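Local coordinates for 5-ketofructose reductase (Gluconobacter sp., PDB 7COK), which probably catalyses the NADPH-dependent reduction of 5-ketofructose to fructose, as a member of the shikimate dehydrogenase family, at residues S48-A53 against L76-D81; A86-A91 against N169-A174. All coordinates share one frame; numbering follows the deposited sequence.

How the interactions relate
The two contacts follow one another along the chain: interaction 1 is complete before the chain reaches interaction 2, and their centres lie about 22 Å apart. Interaction 1 stays inside the substrate-binding domain of the shikimate dehydrogenase family, fastening the start of helix 50-59 to the loop between strands 64-67 and 81-82. Interaction 2 spans the two domains: helix 84-89, which follows that loop and strand 81-82, meets the end of helix 158-171 in the Rossmann-type domain. They also touch directly, Leu76 CD1 packing 3.7 Å from Ala91 CA. A short run of chain thus links a contact within one domain to a contact between domains.

Interaction 1: residues S48-A53 against L76-D81; sequences SGLADA and LDHLDD
The imidazole of His78 lies against the first turn of helix 50-59, presenting one face to Ala51 and an edge to Leu50. Ala51 CA stands over that face, 4.0 Å from the ring centroid and only 14° off the ring normal, a CH-pi contact. The methyl group comes in toward the rim, with Ala51 CB 3.5 Å from His78 CE1. A residue as small as alanine suits this place because it lets the flat ring settle close to the helix backbone. At the ring's edge, near its plane, Leu50 CD2 lies 4.0 Å from His78 CD2. Leu50 reaches there with CG anti to its backbone N (chi1 -179°). On the opposite face of the imidazole, the CB of the preceding Asp77 sits 4.1 Å above the plane, over the centre, which leaves the ring sandwiched between aliphatic groups. Without its imidazole, as with an alanine here, the site is likely to lose the CH-pi partner of Ala51 and open a gap beside Leu50. Farther along the helix, Asp52 and Ala53 pack on Ala59 of the second subunit. With no hydrogen bond or salt bridge joining the two segments, what holds them together is dispersion and the weak polarity of C-H groups facing a pi cloud; the buried Leu50 adds packing on His71 and Ala74.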
# COMPACT_ATOMS: atom_id res chain seq x y z
N SER A 48 -10.70 16.61 -1.34
CA SER A 48 -11.53 16.38 -0.15
C SER A 48 -11.09 15.16 0.67
O SER A 48 -11.60 14.95 1.78
CB SER A 48 -13.01 16.26 -0.51
OG SER A 48 -13.22 15.17 -1.38
N GLY A 49 -10.20 14.33 0.12
CA GLY A 49 -9.70 13.16 0.81
C GLY A 49 -8.33 13.32 1.43
O GLY A 49 -7.87 12.42 2.13
N LEU A 50 -7.67 14.44 1.19
CA LEU A 50 -6.27 14.57 1.63
C LEU A 50 -6.06 14.44 3.13
O LEU A 50 -5.16 13.72 3.54
CB LEU A 50 -5.61 15.85 1.11
CG LEU A 50 -4.15 16.10 1.48
CD1 LEU A 50 -3.23 15.06 0.85
CD2 LEU A 50 -3.70 17.49 1.07
N ALA A 51 -6.88 15.13 3.93
CA ALA A 51 -6.77 15.06 5.38
C ALA A 51 -6.87 13.62 5.89
O ALA A 51 -6.01 13.17 6.64
CB ALA A 51 -7.81 15.96 6.05
N ASP A 52 -7.84 12.87 5.40
CA ASP A 52 -8.04 11.48 5.81
C ASP A 52 -6.95 10.56 5.27
O ASP A 52 -6.61 9.57 5.92
CB ASP A 52 -9.42 10.98 5.39
CG ASP A 52 -10.55 11.52 6.26
OD1 ASP A 52 -10.30 12.18 7.28
OD2 ASP A 52 -11.71 11.24 5.92
N ALA A 53 -6.42 10.86 4.09
CA ALA A 53 -5.33 10.05 3.57
C ALA A 53 -4.08 10.21 4.41
O ALA A 53 -3.38 9.22 4.66
CB ALA A 53 -5.03 10.39 2.10
N LEU A 76 0.34 21.30 3.79
CA LEU A 76 0.98 22.00 4.91
C LEU A 76 0.09 22.07 6.14
O LEU A 76 0.59 22.00 7.27
CB LEU A 76 1.49 23.39 4.52
CG LEU A 76 2.89 23.42 3.91
CD1 LEU A 76 2.87 23.04 2.44
CD2 LEU A 76 3.45 24.83 4.11
N ASP A 77 -1.23 22.15 5.91
CA ASP A 77 -2.25 22.16 6.98
C ASP A 77 -2.29 20.90 7.84
O ASP A 77 -2.84 20.89 8.96
CB ASP A 77 -3.66 22.33 6.37
CG ASP A 77 -3.89 23.69 5.77
OD1 ASP A 77 -3.39 24.70 6.33
OD2 ASP A 77 -4.59 23.74 4.74
N HIS A 78 -1.72 19.80 7.34
CA HIS A 78 -1.85 18.52 8.03
C HIS A 78 -0.56 17.99 8.66
O HIS A 78 -0.53 16.87 9.17
CB HIS A 78 -2.42 17.50 7.06
CG HIS A 78 -3.61 17.98 6.32
ND1 HIS A 78 -4.79 18.33 6.94
CD2 HIS A 78 -3.80 18.21 5.00
CE1 HIS A 78 -5.66 18.73 6.03
NE2 HIS A 78 -5.08 18.67 4.84
N LEU A 79 0.48 18.83 8.66
CA LEU A 79 1.81 18.42 9.13
C LEU A 79 2.13 18.93 10.51
O LEU A 79 1.51 19.90 10.98
CB LEU A 79 2.89 18.89 8.15
CG LEU A 79 2.67 18.46 6.69
CD1 LEU A 79 3.68 19.11 5.79
CD2 LEU A 79 2.66 16.95 6.51
N ASP A 80 3.11 18.29 11.15
CA ASP A 80 3.58 18.67 12.49
C ASP A 80 4.80 19.58 12.43
O ASP A 80 5.02 20.39 13.35
CB ASP A 80 3.90 17.42 13.32
CG ASP A 80 2.68 16.56 13.62
OD1 ASP A 80 1.78 17.01 14.37
OD2 ASP A 80 2.62 15.42 13.13
N ASP A 81 5.59 19.43 11.38
CA ASP A 81 6.85 20.16 11.21
C ASP A 81 7.09 20.40 9.73
O ASP A 81 6.71 19.58 8.89
CB ASP A 81 7.99 19.31 11.78
CG ASP A 81 9.35 20.03 11.78
OD1 ASP A 81 9.42 21.19 12.23
OD2 ASP A 81 10.36 19.41 11.38

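Interaction 2: residues A86-A91 against N169-A174; sequences ARLIGA and NDKTEA
Lys171 folds its aliphatic chain round Leu88 by bending at chi2 (-53°) and chi3 (-62°), which brings its CE against both Leu88 CD1 and Arg87 NH2, the two lying toward the same side of it. From the other helix, Arg87 runs out with its first two side-chain bonds extended, then turns at chi3, bringing its guanidinium across the lysine chain at about a right angle. Leu88 CD1 is the apolar centre of the contact, 3.8 Å from Lys171 CE and 3.9 Å from Lys171 CB. The leucine branch therefore meets the lysine near both ends of its methylene chain. Leucine fits here because its side chain is buried, while the long lysine can cover it with methylenes and still keep its ammonium group on the exposed side of the contact. Arg87 NH2 approaches Lys171 CE obliquely at 3.6 Å. Lys171 NZ lies in the guanidinium plane, at its edge, 3.9 Å from Arg87 NH2; two positive groups so close would probably repel each other, and the attractive part of the contact is hydrophobic.

Both segments lie where helices end. Gly90 breaks the helix with a positive phi, a conformation in which a CB would collide with the carbonyl O of Ile89, hence glycine. After Lys171, Thr172 OG1 accepts from Ala174 N at 3.1 Å, forming an ST turn that leads the chain into strand 175-180. Helix 134-145 lies alongside, receiving Ile89 from one segment and Thr172 and Ala174 from the other. The arrangement is an interdomain packing contact of the two-domain shikimate dehydrogenase fold, where the substrate-binding domain abuts a helix of the Rossmann-type domain.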
# COMPACT_ATOMS: atom_id res chain seq x y z
N ALA A 86 11.16 23.93 2.45
CA ALA A 86 9.70 23.81 2.32
C ALA A 86 8.99 25.00 2.89
O ALA A 86 8.02 25.45 2.30
CB ALA A 86 9.22 22.55 3.01
N ARG A 87 9.47 25.54 4.02
CA ARG A 87 8.89 26.75 4.62
C ARG A 87 8.98 27.93 3.66
O ARG A 87 8.00 28.64 3.44
CB ARG A 87 9.55 27.10 5.96
CG ARG A 87 8.86 28.26 6.69
CD ARG A 87 9.58 28.69 7.95
NE ARG A 87 10.12 30.05 7.78
CZ ARG A 87 11.31 30.35 7.28
NH1 ARG A 87 12.15 29.40 6.88
NH2 ARG A 87 11.67 31.62 7.17
N LEU A 88 10.16 28.13 3.08
CA LEU A 88 10.34 29.25 2.16
C LEU A 88 9.58 29.07 0.85
O LEU A 88 8.99 30.02 0.34
CB LEU A 88 11.82 29.47 1.86
CG LEU A 88 12.75 30.08 2.92
CD1 LEU A 88 12.06 31.07 3.84
CD2 LEU A 88 13.49 29.04 3.70
N ILE A 89 9.64 27.86 0.29
CA ILE A 89 8.91 27.55 -0.95
C ILE A 89 7.40 27.64 -0.73
O ILE A 89 6.67 28.11 -1.60
CB ILE A 89 9.33 26.18 -1.51
CG1 ILE A 89 10.80 26.22 -1.93
CG2 ILE A 89 8.49 25.81 -2.73
CD1 ILE A 89 11.43 24.86 -2.12
N GLY A 90 6.93 27.18 0.42
CA GLY A 90 5.51 27.21 0.73
C GLY A 90 4.79 26.01 0.18
O GLY A 90 3.57 26.04 -0.06
N ALA A 91 5.54 24.92 0.00
CA ALA A 91 4.97 23.70 -0.52
C ALA A 91 5.82 22.52 -0.05
O ALA A 91 7.02 22.67 0.18
CB ALA A 91 4.88 23.75 -2.04
N ASN A 169 15.61 37.66 -2.51
CA ASN A 169 16.16 38.84 -1.84
C ASN A 169 15.69 38.98 -0.40
O ASN A 169 16.48 39.34 0.47
CB ASN A 169 15.80 40.11 -2.61
CG ASN A 169 16.49 40.18 -3.95
OD1 ASN A 169 17.68 39.89 -4.06
ND2 ASN A 169 15.75 40.57 -4.98
N ASP A 170 14.42 38.67 -0.16
CA ASP A 170 13.78 38.86 1.16
C ASP A 170 14.12 37.79 2.18
O ASP A 170 14.14 38.07 3.38
CB ASP A 170 12.27 38.93 1.02
CG ASP A 170 11.80 40.13 0.23
OD1 ASP A 170 12.61 41.05 0.01
OD2 ASP A 170 10.61 40.13 -0.17
N LYS A 171 14.36 36.58 1.70
CA LYS A 171 14.50 35.44 2.59
C LYS A 171 15.84 34.71 2.55
O LYS A 171 16.03 33.74 3.28
CB LYS A 171 13.35 34.43 2.38
CG LYS A 171 11.94 34.96 2.69
CD LYS A 171 11.82 35.59 4.08
CE LYS A 171 12.09 34.59 5.20
NZ LYS A 171 12.37 35.34 6.46
N THR A 172 16.76 35.16 1.70
CA THR A 172 18.06 34.49 1.54
C THR A 172 19.21 35.48 1.43
O THR A 172 18.99 36.69 1.35
CB THR A 172 18.07 33.52 0.32
OG1 THR A 172 18.48 34.21 -0.87
CG2 THR A 172 16.71 32.84 0.10
N GLU A 173 20.43 34.96 1.45
CA GLU A 173 21.63 35.79 1.29
C GLU A 173 21.95 36.10 -0.17
O GLU A 173 22.75 36.99 -0.46
CB GLU A 173 22.84 35.14 1.99
CG GLU A 173 22.63 34.80 3.46
CD GLU A 173 21.86 35.85 4.25
OE1 GLU A 173 20.72 35.56 4.67
OE2 GLU A 173 22.39 36.97 4.44
N ALA A 174 21.31 35.36 -1.07
CA ALA A 174 21.49 35.49 -2.51
C ALA A 174 20.75 36.71 -3.04
O ALA A 174 19.75 37.15 -2.46
CB ALA A 174 21.00 34.23 -3.22